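MutT/nudix family protein (Listeria innocua, PDB 3I9X) probably acts as a hydrolase of the Nudix family, this chain being the part that holds the Nudix domain. Local coordinates at residues I51-T56 and K68-G73; I99-F104 and F123-P128; G105-P110 and I118-F123; H47-K52 and I144-M149. All coordinates share one frame; numbering follows the deposited sequence.

Contact 1 of 4, residues I51-T56 and K68-G73; sequences IKRSLT and KWAVPG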
loop_
_atom_site.group_PDB
_atom_site.type_symbol
_atom_site.label_atom_id
_atom_site.label_comp_id
_atom_site.label_asym_id
_atom_site.label_seq_id
_atom_site.Cartn_x
_atom_site.Cartn_y
_atom_site.Cartn_z
ATOM N N ILE A 51 -13.534 -15.779 -8.103
ATOM C CA ILE A 51 -14.787 -15.455 -8.726
ATOM C C ILE A 51 -14.559 -15.217 -10.242
ATOM O O ILE A 51 -13.772 -14.351 -10.679
ATOM C CB ILE A 51 -15.399 -14.210 -8.083
ATOM C CG1 ILE A 51 -15.555 -14.399 -6.547
ATOM C CG2 ILE A 51 -16.745 -13.854 -8.744
ATOM C CD1 ILE A 51 -16.188 -13.198 -5.856
ATOM N N LYS A 52 -15.248 -15.997 -11.060
ATOM C CA LYS A 52 -15.029 -15.875 -12.526
ATOM C C LYS A 52 -15.747 -14.636 -13.013
ATOM O O LYS A 52 -16.913 -14.443 -12.708
ATOM C CB LYS A 52 -15.548 -17.101 -13.218
ATOM C CG LYS A 52 -15.268 -17.218 -14.720
ATOM C CD LYS A 52 -16.048 -18.410 -15.258
ATOM C CE LYS A 52 -15.154 -19.435 -15.929
ATOM N NZ LYS A 52 -15.885 -20.727 -16.081
ATOM N N ARG A 53 -15.044 -13.774 -13.733
ATOM C CA ARG A 53 -15.705 -12.616 -14.348
ATOM C C ARG A 53 -16.704 -13.053 -15.425
ATOM O O ARG A 53 -16.426 -13.946 -16.215
ATOM C CB ARG A 53 -14.697 -11.662 -14.946
ATOM C CG ARG A 53 -13.852 -10.928 -13.863
ATOM C CD ARG A 53 -12.881 -9.977 -14.502
ATOM N NE ARG A 53 -13.552 -8.946 -15.303
ATOM C CZ ARG A 53 -14.156 -7.864 -14.815
ATOM N NH1 ARG A 53 -14.180 -7.610 -13.511
ATOM N NH2 ARG A 53 -14.737 -7.021 -15.640
ATOM N N SER A 54 -17.868 -12.439 -15.392
ATOM C CA SER A 54 -18.876 -12.601 -16.428
ATOM C C SER A 54 -18.299 -12.444 -17.845
ATOM O O SER A 54 -17.379 -11.658 -18.076
ATOM C CB SER A 54 -20.025 -11.585 -16.213
ATOM O OG SER A 54 -21.024 -11.723 -17.223
ATOM N N LEU A 55 -18.845 -13.200 -18.791
ATOM C CA LEU A 55 -18.553 -12.975 -20.242
ATOM C C LEU A 55 -18.978 -11.597 -20.747
ATOM O O LEU A 55 -18.326 -11.013 -21.618
ATOM C CB LEU A 55 -19.180 -14.086 -21.117
ATOM C CG LEU A 55 -18.640 -15.520 -20.867
ATOM C CD1 LEU A 55 -19.456 -16.568 -21.634
ATOM C CD2 LEU A 55 -17.169 -15.631 -21.188
ATOM N N THR A 56 -20.033 -11.047 -20.171
ATOM C CA THR A 56 -20.524 -9.764 -20.590
ATOM C C THR A 56 -20.558 -8.695 -19.515
ATOM O O THR A 56 -20.704 -8.985 -18.329
ATOM C CB THR A 56 -21.944 -9.890 -21.088
ATOM O OG1 THR A 56 -22.678 -10.694 -20.152
ATOM C CG2 THR A 56 -21.947 -10.570 -22.444
ATOM N N LYS A 68 -12.459 -14.603 -16.934
ATOM C CA LYS A 68 -11.216 -14.850 -16.190
ATOM C C LYS A 68 -11.496 -14.812 -14.690
ATOM O O LYS A 68 -12.382 -14.102 -14.236
ATOM C CB LYS A 68 -10.139 -13.831 -16.550
ATOM C CG LYS A 68 -9.646 -13.957 -18.012
ATOM C CD LYS A 68 -8.632 -12.858 -18.318
ATOM C CE LYS A 68 -7.974 -12.981 -19.687
ATOM N NZ LYS A 68 -6.815 -12.015 -19.823
ATOM N N TRP A 69 -10.767 -15.627 -13.944
ATOM C CA TRP A 69 -10.927 -15.698 -12.478
ATOM C C TRP A 69 -10.259 -14.513 -11.775
ATOM O O TRP A 69 -9.151 -14.111 -12.116
ATOM C CB TRP A 69 -10.348 -17.033 -11.985
ATOM C CG TRP A 69 -11.124 -18.212 -12.445
ATOM C CD1 TRP A 69 -10.891 -18.974 -13.573
ATOM C CD2 TRP A 69 -12.266 -18.789 -11.806
ATOM N NE1 TRP A 69 -11.827 -19.979 -13.662
ATOM C CE2 TRP A 69 -12.694 -19.881 -12.614
ATOM C CE3 TRP A 69 -12.996 -18.471 -10.655
ATOM C CZ2 TRP A 69 -13.806 -20.657 -12.302
ATOM C CZ3 TRP A 69 -14.106 -19.259 -10.332
ATOM C CH2 TRP A 69 -14.483 -20.354 -11.154
ATOM N N ALA A 70 -10.939 -13.949 -10.791
ATOM C CA ALA A 70 -10.439 -12.807 -10.055
ATOM C C ALA A 70 -10.632 -13.053 -8.556
ATOM O O ALA A 70 -11.591 -13.731 -8.162
ATOM C CB ALA A 70 -11.209 -11.535 -10.438
ATOM N N VAL A 71 -9.762 -12.449 -7.743
ATOM C CA VAL A 71 -10.005 -12.433 -6.304
ATOM C C VAL A 71 -11.220 -11.575 -6.018
ATOM O O VAL A 71 -11.511 -10.649 -6.747
ATOM C CB VAL A 71 -8.774 -11.969 -5.484
ATOM C CG1 VAL A 71 -7.637 -12.895 -5.789
ATOM C CG2 VAL A 71 -8.411 -10.465 -5.739
ATOM N N PRO A 72 -11.931 -11.877 -4.956
ATOM C CA PRO A 72 -12.915 -10.909 -4.490
ATOM C C PRO A 72 -12.309 -9.528 -4.183
ATOM O O PRO A 72 -11.136 -9.424 -3.786
ATOM C CB PRO A 72 -13.402 -11.522 -3.194
ATOM C CG PRO A 72 -12.984 -13.013 -3.309
ATOM C CD PRO A 72 -11.757 -12.991 -4.034
ATOM N N GLY A 73 -13.122 -8.491 -4.392
ATOM C CA GLY A 73 -12.747 -7.125 -4.048
ATOM C C GLY A 73 -13.699 -6.125 -4.654
ATOM O O GLY A 73 -14.721 -6.493 -5.227
#
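Lys52 lays its aliphatic chain across the indole of Trp69, the two side chains crossing obliquely. CB of Lys52 sits over one face of the six-membered ring, 3.7 Å from its centroid and 5° off the normal, a CH-pi contact. CG is anti to the backbone N (chi1 -174°), and after the bend at chi3 CE comes back over the indole, 4.1 Å from Trp69 NE1 and equally near CZ2. At the base of the chain, Lys52 N is 3.4 Å from Trp69 CE3. The two residues form a non-hydrogen-bonded antiparallel pair, flanked by backbone bonds: Ile51 N to Ala70 O (2.8 Å), Ala70 N to Ile51 O, and a nearly straight Arg53 N to Lys68 O (2.7 Å, 174°). On the sheet face of Ile51 and Ala70, Ile51 CD1 reaches Pro72 CG at 4.1 Å. The guanidinium of Arg53 turns to the linking loop, where NE bonds to Met64 O, while Lys68 NZ pairs with Glu65. Lys52 thus lies on one face of the indole and Phe147 meets it edge-to-face, so that the contact is largely apolar and the lysine contributes its methylenes to it.

Contact 2 of 4, residues I99-F104 and F123-P128; sequences IPLIPF and FYAIVP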
loop_
_atom_site.group_PDB
_atom_site.type_symbol
_atom_site.label_atom_id
_atom_site.label_comp_id
_atom_site.label_asym_id
_atom_site.label_seq_id
_atom_site.Cartn_x
_atom_site.Cartn_y
_atom_site.Cartn_z
ATOM N N ILE A 99 -12.919 -10.723 11.320
ATOM C CA ILE A 99 -11.738 -11.270 10.624
ATOM C C ILE A 99 -10.703 -10.195 10.330
ATOM O O ILE A 99 -10.945 -9.291 9.539
ATOM C CB ILE A 99 -12.111 -12.002 9.293
ATOM C CG1 ILE A 99 -13.123 -13.125 9.554
ATOM C CG2 ILE A 99 -10.869 -12.607 8.650
ATOM C CD1 ILE A 99 -12.577 -14.291 10.461
ATOM N N PRO A 100 -9.543 -10.293 10.978
ATOM C CA PRO A 100 -8.472 -9.376 10.613
ATOM C C PRO A 100 -7.908 -9.711 9.238
ATOM O O PRO A 100 -7.652 -10.867 8.915
ATOM C CB PRO A 100 -7.420 -9.571 11.717
ATOM C CG PRO A 100 -8.137 -10.286 12.838
ATOM C CD PRO A 100 -9.167 -11.133 12.127
ATOM N N LEU A 101 -7.786 -8.655 8.461
ATOM C CA LEU A 101 -7.298 -8.641 7.109
ATOM C C LEU A 101 -5.861 -8.165 7.176
ATOM O O LEU A 101 -5.597 -7.109 7.780
ATOM C CB LEU A 101 -8.131 -7.648 6.315
ATOM C CG LEU A 101 -9.603 -8.038 6.062
ATOM C CD1 LEU A 101 -10.285 -6.895 5.384
ATOM C CD2 LEU A 101 -9.702 -9.280 5.185
ATOM N N ILE A 102 -4.939 -8.969 6.636
ATOM C CA ILE A 102 -3.524 -8.669 6.662
ATOM C C ILE A 102 -3.108 -7.969 5.331
ATOM O O ILE A 102 -3.288 -8.509 4.254
ATOM C CB ILE A 102 -2.711 -9.957 6.852
ATOM C CG1 ILE A 102 -3.237 -10.747 8.076
ATOM C CG2 ILE A 102 -1.147 -9.661 6.889
ATOM C CD1 ILE A 102 -3.320 -9.912 9.390
ATOM N N PRO A 103 -2.581 -6.741 5.412
ATOM C CA PRO A 103 -2.172 -6.074 4.153
ATOM C C PRO A 103 -0.944 -6.753 3.618
ATOM O O PRO A 103 -0.077 -7.135 4.413
ATOM C CB PRO A 103 -1.841 -4.646 4.573
ATOM C CG PRO A 103 -1.963 -4.573 6.100
ATOM C CD PRO A 103 -2.521 -5.874 6.604
ATOM N N PHE A 104 -0.860 -6.989 2.318
ATOM C CA PHE A 104 0.399 -7.555 1.843
ATOM C C PHE A 104 1.006 -6.854 0.681
ATOM O O PHE A 104 2.161 -7.137 0.343
ATOM C CB PHE A 104 0.334 -9.074 1.577
ATOM C CG PHE A 104 -0.470 -9.440 0.383
ATOM C CD1 PHE A 104 0.134 -9.631 -0.827
ATOM C CD2 PHE A 104 -1.819 -9.577 0.466
ATOM C CE1 PHE A 104 -0.597 -9.936 -1.921
ATOM C CE2 PHE A 104 -2.581 -9.928 -0.680
ATOM C CZ PHE A 104 -1.966 -10.103 -1.844
ATOM N N PHE A 123 -5.020 -7.361 0.423
ATOM C CA PHE A 123 -5.045 -7.931 1.748
ATOM C C PHE A 123 -5.186 -9.443 1.607
ATOM O O PHE A 123 -5.776 -9.911 0.604
ATOM C CB PHE A 123 -6.276 -7.442 2.513
ATOM C CG PHE A 123 -6.328 -5.933 2.758
ATOM C CD1 PHE A 123 -5.891 -5.382 3.977
ATOM C CD2 PHE A 123 -6.920 -5.090 1.827
ATOM C CE1 PHE A 123 -5.963 -4.015 4.230
ATOM C CE2 PHE A 123 -7.012 -3.711 2.064
ATOM C CZ PHE A 123 -6.520 -3.170 3.263
ATOM N N TYR A 124 -4.700 -10.206 2.586
ATOM C CA TYR A 124 -5.162 -11.590 2.734
ATOM C C TYR A 124 -5.882 -11.859 4.040
ATOM O O TYR A 124 -5.715 -11.145 5.001
ATOM C CB TYR A 124 -4.029 -12.582 2.594
ATOM C CG TYR A 124 -2.997 -12.695 3.716
ATOM C CD1 TYR A 124 -3.230 -13.468 4.840
ATOM C CD2 TYR A 124 -1.752 -12.121 3.572
ATOM C CE1 TYR A 124 -2.236 -13.637 5.813
ATOM C CE2 TYR A 124 -0.760 -12.261 4.538
ATOM C CZ TYR A 124 -1.002 -13.022 5.653
ATOM O OH TYR A 124 0.002 -13.136 6.599
ATOM N N ALA A 125 -6.670 -12.915 4.053
ATOM C CA ALA A 125 -7.315 -13.401 5.264
ATOM C C ALA A 125 -7.301 -14.926 5.240
ATOM O O ALA A 125 -7.354 -15.545 4.158
ATOM C CB ALA A 125 -8.747 -12.893 5.343
ATOM N N ILE A 126 -7.234 -15.516 6.434
ATOM C CA ILE A 126 -7.349 -16.953 6.629
ATOM C C ILE A 126 -8.611 -17.235 7.431
ATOM O O ILE A 126 -8.702 -16.894 8.594
ATOM C CB ILE A 126 -6.121 -17.519 7.309
ATOM C CG1 ILE A 126 -4.891 -17.236 6.462
ATOM C CG2 ILE A 126 -6.244 -19.055 7.535
ATOM C CD1 ILE A 126 -3.631 -17.227 7.253
ATOM N N VAL A 127 -9.617 -17.821 6.795
ATOM C CA VAL A 127 -10.903 -17.999 7.443
ATOM C C VAL A 127 -11.202 -19.489 7.532
ATOM O O VAL A 127 -10.478 -20.289 6.958
ATOM C CB VAL A 127 -11.983 -17.199 6.718
ATOM C CG1 VAL A 127 -11.486 -15.758 6.484
ATOM C CG2 VAL A 127 -12.353 -17.862 5.388
ATOM N N PRO A 128 -12.207 -19.870 8.341
ATOM C CA PRO A 128 -12.588 -21.262 8.396
ATOM C C PRO A 128 -13.202 -21.675 7.068
ATOM O O PRO A 128 -13.838 -20.859 6.394
ATOM C CB PRO A 128 -13.617 -21.321 9.555
ATOM C CG PRO A 128 -13.302 -20.123 10.415
ATOM C CD PRO A 128 -12.935 -19.075 9.355
HETATM O O HOH W 1 -6.701 -13.596 8.564
#
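Tyr124 has CG between its backbone N and carbonyl carbon (chi1 72°), and Ile102 has CG2 anti to the backbone N; the phenol ring lies with one face against Ile102. CB of Ile102 is over the centre of that ring, 3.7 Å from the centroid and 10° off the normal, a CH-pi contact, while CG2 leans on the rim at CE2 (3.5 Å). In Phe104 the first torsion also sets CG between the two backbone atoms (71°); its ring turns an edge to Phe123, CE2 standing 3.4 Å from Phe123 O. Ile102 and Tyr124 form a hydrogen-bonded antiparallel pair, Ile102 N to Tyr124 O and Tyr124 N to Ile102 O both measuring 2.8 Å. They lie in the hairpin of strands 102-107 and 118-126; strand 118-126 also pairs in parallel with strand 27-40. Helices on both faces give the alpha/beta/alpha sandwich of the Nudix fold: 161-177 on Tyr124 and Phe104, and 82-94, with the Nudix-box sequence, on Phe123 and Leu101. Further along, Leu101 CD2 is 3.7 Å from Ala125 CB, and Ile99 CG2 touches both Ala125 CB and Val127 CG1. A water bridges Pro100 O, to which it donates, and Ile126 N, from which it accepts.

Contact 3 of 4, residues G105-P110 and I118-F123; sequences GVFDKP and IISRAF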
loop_
_atom_site.group_PDB
_atom_site.type_symbol
_atom_site.label_atom_id
_atom_site.label_comp_id
_atom_site.label_asym_id
_atom_site.label_seq_id
_atom_site.Cartn_x
_atom_site.Cartn_y
_atom_site.Cartn_z
ATOM N N GLY A 105 0.254 -5.995 0.024
ATOM C CA GLY A 105 0.917 -5.026 -0.853
ATOM C C GLY A 105 0.043 -3.974 -1.488
ATOM O O GLY A 105 -1.127 -3.765 -1.112
ATOM N N VAL A 106 0.672 -3.270 -2.410
ATOM C CA VAL A 106 0.003 -2.363 -3.325
ATOM C C VAL A 106 0.366 -2.884 -4.726
ATOM O O VAL A 106 1.482 -3.303 -4.957
ATOM C CB VAL A 106 0.442 -0.920 -3.064
ATOM C CG1 VAL A 106 -0.260 0.008 -3.946
ATOM C CG2 VAL A 106 0.114 -0.551 -1.602
ATOM N N PHE A 107 -0.604 -2.931 -5.613
ATOM C CA PHE A 107 -0.383 -3.327 -6.984
ATOM C C PHE A 107 -0.736 -2.110 -7.781
ATOM O O PHE A 107 -1.875 -1.711 -7.801
ATOM C CB PHE A 107 -1.201 -4.568 -7.319
ATOM C CG PHE A 107 -0.684 -5.756 -6.628
ATOM C CD1 PHE A 107 0.245 -6.583 -7.250
ATOM C CD2 PHE A 107 -0.985 -5.950 -5.304
ATOM C CE1 PHE A 107 0.796 -7.657 -6.546
ATOM C CE2 PHE A 107 -0.441 -7.005 -4.592
ATOM C CZ PHE A 107 0.436 -7.861 -5.218
ATOM N N ASP A 108 0.296 -1.466 -8.301
ATOM C CA ASP A 108 0.171 -0.177 -8.956
ATOM C C ASP A 108 0.903 -0.127 -10.314
ATOM O O ASP A 108 0.925 0.901 -10.944
ATOM C CB ASP A 108 0.666 0.933 -8.016
ATOM C CG ASP A 108 2.124 0.769 -7.617
ATOM O OD1 ASP A 108 2.737 -0.234 -7.983
ATOM O OD2 ASP A 108 2.657 1.632 -6.886
ATOM N N LYS A 109 1.462 -1.250 -10.754
ATOM C CA LYS A 109 2.219 -1.335 -11.993
ATOM C C LYS A 109 1.426 -0.777 -13.174
ATOM O O LYS A 109 0.258 -1.137 -13.382
ATOM C CB LYS A 109 2.650 -2.777 -12.270
ATOM N N PRO A 110 2.041 0.142 -13.941
ATOM C CA PRO A 110 1.254 0.758 -15.015
ATOM C C PRO A 110 0.786 -0.304 -16.012
ATOM O O PRO A 110 1.520 -1.218 -16.346
ATOM C CB PRO A 110 2.211 1.783 -15.647
ATOM C CG PRO A 110 3.547 1.573 -15.008
ATOM C CD PRO A 110 3.484 0.443 -14.031
ATOM N N ILE A 118 -5.418 2.179 -12.182
ATOM C CA ILE A 118 -6.151 1.707 -10.983
ATOM C C ILE A 118 -5.131 1.115 -10.025
ATOM O O ILE A 118 -4.282 0.313 -10.419
ATOM C CB ILE A 118 -7.310 0.729 -11.342
ATOM C CG1 ILE A 118 -8.371 1.455 -12.183
ATOM C CG2 ILE A 118 -8.000 0.206 -10.098
ATOM C CD1 ILE A 118 -9.202 0.532 -13.036
ATOM N N ILE A 119 -5.167 1.604 -8.796
ATOM C CA ILE A 119 -4.224 1.215 -7.767
ATOM C C ILE A 119 -4.970 0.279 -6.834
ATOM O O ILE A 119 -6.086 0.612 -6.361
ATOM C CB ILE A 119 -3.745 2.445 -7.003
ATOM C CG1 ILE A 119 -2.959 3.378 -7.952
ATOM C CG2 ILE A 119 -2.892 2.060 -5.802
ATOM C CD1 ILE A 119 -3.250 4.869 -7.669
ATOM N N SER A 120 -4.401 -0.917 -6.648
ATOM C CA SER A 120 -4.977 -1.919 -5.766
ATOM C C SER A 120 -4.231 -2.058 -4.448
ATOM O O SER A 120 -3.052 -2.305 -4.445
ATOM C CB SER A 120 -4.980 -3.285 -6.447
ATOM O OG SER A 120 -5.110 -4.290 -5.466
ATOM N N ARG A 121 -4.958 -1.967 -3.346
ATOM C CA ARG A 121 -4.479 -2.297 -2.028
ATOM C C ARG A 121 -4.900 -3.744 -1.717
ATOM O O ARG A 121 -6.081 -4.093 -1.674
ATOM C CB ARG A 121 -5.051 -1.282 -1.030
ATOM C CG ARG A 121 -4.655 -1.417 0.479
ATOM C CD ARG A 121 -3.300 -1.811 0.669
ATOM N NE ARG A 121 -2.791 -1.511 1.996
ATOM C CZ ARG A 121 -1.576 -1.864 2.421
ATOM N NH1 ARG A 121 -0.754 -2.547 1.635
ATOM N NH2 ARG A 121 -1.170 -1.511 3.644
ATOM N N ALA A 122 -3.925 -4.612 -1.538
ATOM C CA ALA A 122 -4.219 -6.025 -1.419
ATOM C C ALA A 122 -4.077 -6.541 0.014
ATOM O O ALA A 122 -3.156 -6.155 0.743
ATOM C CB ALA A 122 -3.363 -6.775 -2.351
ATOM N N PHE A 123 -5.020 -7.361 0.423
ATOM C CA PHE A 123 -5.045 -7.931 1.748
ATOM C C PHE A 123 -5.186 -9.443 1.607
ATOM O O PHE A 123 -5.776 -9.911 0.604
ATOM C CB PHE A 123 -6.276 -7.442 2.513
ATOM C CG PHE A 123 -6.328 -5.933 2.758
ATOM C CD1 PHE A 123 -5.891 -5.382 3.977
ATOM C CD2 PHE A 123 -6.920 -5.090 1.827
ATOM C CE1 PHE A 123 -5.963 -4.015 4.230
ATOM C CE2 PHE A 123 -7.012 -3.711 2.064
ATOM C CZ PHE A 123 -6.520 -3.170 3.263
#
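Gly105 and Ala122, then Phe107 and Ser120, form hydrogen-bonded antiparallel pairs, with Val106 and Arg121 as the non-hydrogen-bonded pair between them. The short strand axes come within 4.7 Å and run 155° apart. Phe107 N to Ser120 O (2.8 Å) and Ser120 N to Phe107 O are both close to straight; at the other pair Ala122 N to Gly105 O is 3.0 Å, but the return bond from Gly105 N to Ala122 O is weak at 3.5 Å. Gly105 O is gripped twice. Arg121 NH1 also donates to it (3.0 Å), with the oxygen in the guanidinium plane, and the two donors reach it from opposite faces of the carbonyl plane. The arginine leaves with CG anti to the backbone N and bends at chi2 (38°), so that its CD comes within 3.4 Å of Gly105 O. On the same face Val106 CG1 lies beside Ile119 CG2 at 3.8 Å, the side chains pointing the same way. On the face of Phe107 and Ala122, CE2 of the phenyl ring meets Ala122 CB at 3.7 Å, and Ser120 OG bonds to Asp31 of strand 27-40. Val106 packs on Val106 of the second subunit, and Asp108 OD2 accepts bonds from Tyr28 OH and Ala82 N of that subunit. This is an antiparallel beta hairpin of the Nudix domain, with its loop end packed on the second subunit.

Contact 4 of 4, residues H47-K52 and I144-M149; sequences HILLIK and IGLFPM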
loop_
_atom_site.group_PDB
_atom_site.type_symbol
_atom_site.label_atom_id
_atom_site.label_comp_id
_atom_site.label_asym_id
_atom_site.label_seq_id
_atom_site.Cartn_x
_atom_site.Cartn_y
_atom_site.Cartn_z
ATOM N N HIS A 47 -6.302 -23.357 0.381
ATOM C CA HIS A 47 -7.253 -23.074 -0.704
ATOM C C HIS A 47 -7.574 -21.590 -0.795
ATOM O O HIS A 47 -7.559 -20.878 0.227
ATOM C CB HIS A 47 -8.574 -23.814 -0.465
ATOM C CG HIS A 47 -8.517 -25.286 -0.719
ATOM N ND1 HIS A 47 -7.616 -26.118 -0.086
ATOM C CD2 HIS A 47 -9.247 -26.076 -1.550
ATOM C CE1 HIS A 47 -7.805 -27.358 -0.509
ATOM N NE2 HIS A 47 -8.791 -27.363 -1.393
ATOM N N ILE A 48 -7.963 -21.143 -1.999
ATOM C CA ILE A 48 -8.360 -19.767 -2.247
ATOM C C ILE A 48 -9.737 -19.656 -2.915
ATOM O O ILE A 48 -10.070 -20.461 -3.803
ATOM C CB ILE A 48 -7.266 -19.036 -3.048
ATOM C CG1 ILE A 48 -7.659 -17.606 -3.291
ATOM C CG2 ILE A 48 -6.947 -19.754 -4.406
ATOM C CD1 ILE A 48 -6.555 -16.728 -3.846
ATOM N N LEU A 49 -10.551 -18.687 -2.459
ATOM C CA LEU A 49 -11.811 -18.353 -3.114
ATOM C C LEU A 49 -11.619 -17.379 -4.288
ATOM O O LEU A 49 -11.085 -16.270 -4.146
ATOM C CB LEU A 49 -12.816 -17.729 -2.159
ATOM C CG LEU A 49 -14.256 -17.760 -2.671
ATOM C CD1 LEU A 49 -14.907 -19.157 -2.516
ATOM C CD2 LEU A 49 -15.179 -16.702 -1.962
ATOM N N LEU A 50 -12.125 -17.765 -5.449
ATOM C CA LEU A 50 -12.028 -16.917 -6.630
ATOM C C LEU A 50 -13.350 -16.868 -7.354
ATOM O O LEU A 50 -14.163 -17.780 -7.225
ATOM C CB LEU A 50 -10.958 -17.424 -7.554
ATOM C CG LEU A 50 -9.535 -17.462 -7.063
ATOM C CD1 LEU A 50 -8.646 -18.266 -8.120
ATOM C CD2 LEU A 50 -9.001 -16.076 -6.815
ATOM N N ILE A 51 -13.534 -15.779 -8.103
ATOM C CA ILE A 51 -14.787 -15.455 -8.726
ATOM C C ILE A 51 -14.559 -15.217 -10.242
ATOM O O ILE A 51 -13.772 -14.351 -10.679
ATOM C CB ILE A 51 -15.399 -14.210 -8.083
ATOM C CG1 ILE A 51 -15.555 -14.399 -6.547
ATOM C CG2 ILE A 51 -16.745 -13.854 -8.744
ATOM C CD1 ILE A 51 -16.188 -13.198 -5.856
ATOM N N LYS A 52 -15.248 -15.997 -11.060
ATOM C CA LYS A 52 -15.029 -15.875 -12.526
ATOM C C LYS A 52 -15.747 -14.636 -13.013
ATOM O O LYS A 52 -16.913 -14.443 -12.708
ATOM C CB LYS A 52 -15.548 -17.101 -13.218
ATOM C CG LYS A 52 -15.268 -17.218 -14.720
ATOM C CD LYS A 52 -16.048 -18.410 -15.258
ATOM C CE LYS A 52 -15.154 -19.435 -15.929
ATOM N NZ LYS A 52 -15.885 -20.727 -16.081
ATOM N N ILE A 144 -18.213 -19.215 -8.856
ATOM C CA ILE A 144 -17.339 -19.173 -7.666
ATOM C C ILE A 144 -16.695 -20.498 -7.361
ATOM O O ILE A 144 -17.378 -21.493 -7.251
ATOM C CB ILE A 144 -18.146 -18.769 -6.427
ATOM C CG1 ILE A 144 -18.885 -17.458 -6.729
ATOM C CG2 ILE A 144 -17.223 -18.668 -5.195
ATOM C CD1 ILE A 144 -19.604 -16.867 -5.566
ATOM N N GLY A 145 -15.374 -20.523 -7.194
ATOM C CA GLY A 145 -14.687 -21.747 -6.827
ATOM C C GLY A 145 -13.744 -21.600 -5.637
ATOM O O GLY A 145 -13.171 -20.533 -5.395
ATOM N N LEU A 146 -13.586 -22.695 -4.894
ATOM C CA LEU A 146 -12.624 -22.773 -3.815
ATOM C C LEU A 146 -11.516 -23.685 -4.276
ATOM O O LEU A 146 -11.703 -24.905 -4.308
ATOM C CB LEU A 146 -13.314 -23.271 -2.557
ATOM C CG LEU A 146 -12.535 -23.299 -1.249
ATOM C CD1 LEU A 146 -11.882 -21.906 -0.789
ATOM C CD2 LEU A 146 -13.513 -23.855 -0.180
ATOM N N PHE A 147 -10.375 -23.107 -4.661
ATOM C CA PHE A 147 -9.310 -23.854 -5.338
ATOM C C PHE A 147 -8.113 -24.093 -4.423
ATOM O O PHE A 147 -7.665 -23.168 -3.739
ATOM C CB PHE A 147 -8.773 -23.102 -6.593
ATOM C CG PHE A 147 -9.792 -22.903 -7.692
ATOM C CD1 PHE A 147 -9.973 -23.872 -8.683
ATOM C CD2 PHE A 147 -10.577 -21.763 -7.731
ATOM C CE1 PHE A 147 -10.921 -23.692 -9.684
ATOM C CE2 PHE A 147 -11.507 -21.565 -8.736
ATOM C CZ PHE A 147 -11.690 -22.532 -9.713
ATOM N N PRO A 148 -7.516 -25.291 -4.513
ATOM C CA PRO A 148 -6.198 -25.474 -3.936
ATOM C C PRO A 148 -5.316 -24.444 -4.577
ATOM O O PRO A 148 -5.570 -24.063 -5.717
ATOM C CB PRO A 148 -5.787 -26.892 -4.365
ATOM C CG PRO A 148 -6.997 -27.548 -4.881
ATOM C CD PRO A 148 -7.948 -26.460 -5.319
ATOM N N MET A 149 -4.319 -23.955 -3.870
ATOM C CA MET A 149 -3.654 -22.754 -4.355
ATOM C C MET A 149 -2.808 -23.096 -5.558
ATOM O O MET A 149 -2.703 -22.295 -6.477
ATOM C CB MET A 149 -2.841 -22.040 -3.273
ATOM C CG MET A 149 -1.986 -20.881 -3.794
ATOM S SD MET A 149 -2.851 -19.336 -4.170
ATOM C CE MET A 149 -2.919 -18.674 -2.449
#
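Ile48 and Phe147 exchange two short backbone hydrogen bonds, Ile48 N to Phe147 O at 2.7 Å and Phe147 N to Ile48 O at 2.8 Å. Two residues along, Leu50 and Gly145 repeat the pattern, with N to O distances of 3.0 Å in both directions, so strands 43-52 and 144-148 are joined as a regular antiparallel pair. Between these pairs, CA-H groups of Leu49 and Leu146 point at Gly145 O and Ile48 O. At the end of the ladder His47 lies against Pro148, whose CA sits over the centre of the imidazole, 3.9 Å from its centroid and 9° off the normal, a CH-pi contact. Leu146 O lies at the ring edge, in plane, and His47 ND1 is taken up by Thr45 O. Pro148 is the N-cap of helix 149-152.

The apolar side chains divide between the two faces of the sheet. On that of Leu49, Ile144 and Leu146, Leu49 CD1 meets Ile144 CG2 at 3.6 Å, and helix 129-137 touches both Ile144 and Leu146. On the other face Leu50 crosses Phe147 at about a right angle, CD1 coming 4.0 Å from Phe147 CD2; Ile48 CG2 reaches Met149 SD at 4.1 Å. Gly145 has no side chain, and Phe147 CE2 lies close to where a CB would stand. The inward-turned backbone groups of Ile48, Leu50, Gly145 and Phe147 satisfy one another, while His47 and Leu49 turn theirs to strand 27-40 and Ile51 to strand 69-75, leaving carbon surfaces to pack on both faces.

All four contacts lie in the Nudix domain and belong to its mixed sheet. Contacts 1 and 4 share Ile51 and Lys52 of strand 43-52, which pairs with strand 69-75 in one and strand 144-148 in the other; their centres are 11 Å apart. Contacts 2 and 3 are successive parts of the hairpin 102-107 and 118-126, sharing Phe123, with centres 16 Å apart. Contacts 1 and 2 lie on opposite sides of the chain centre, 20 Å apart. Along the chain contact 1 closes first; the hairpin follows, and contact 4 brings strand 144-148 back to strand 43-52. Strand 27-40 joins both groups into one Nudix-domain sheet, which contact 3 carries to the interface with the second subunit.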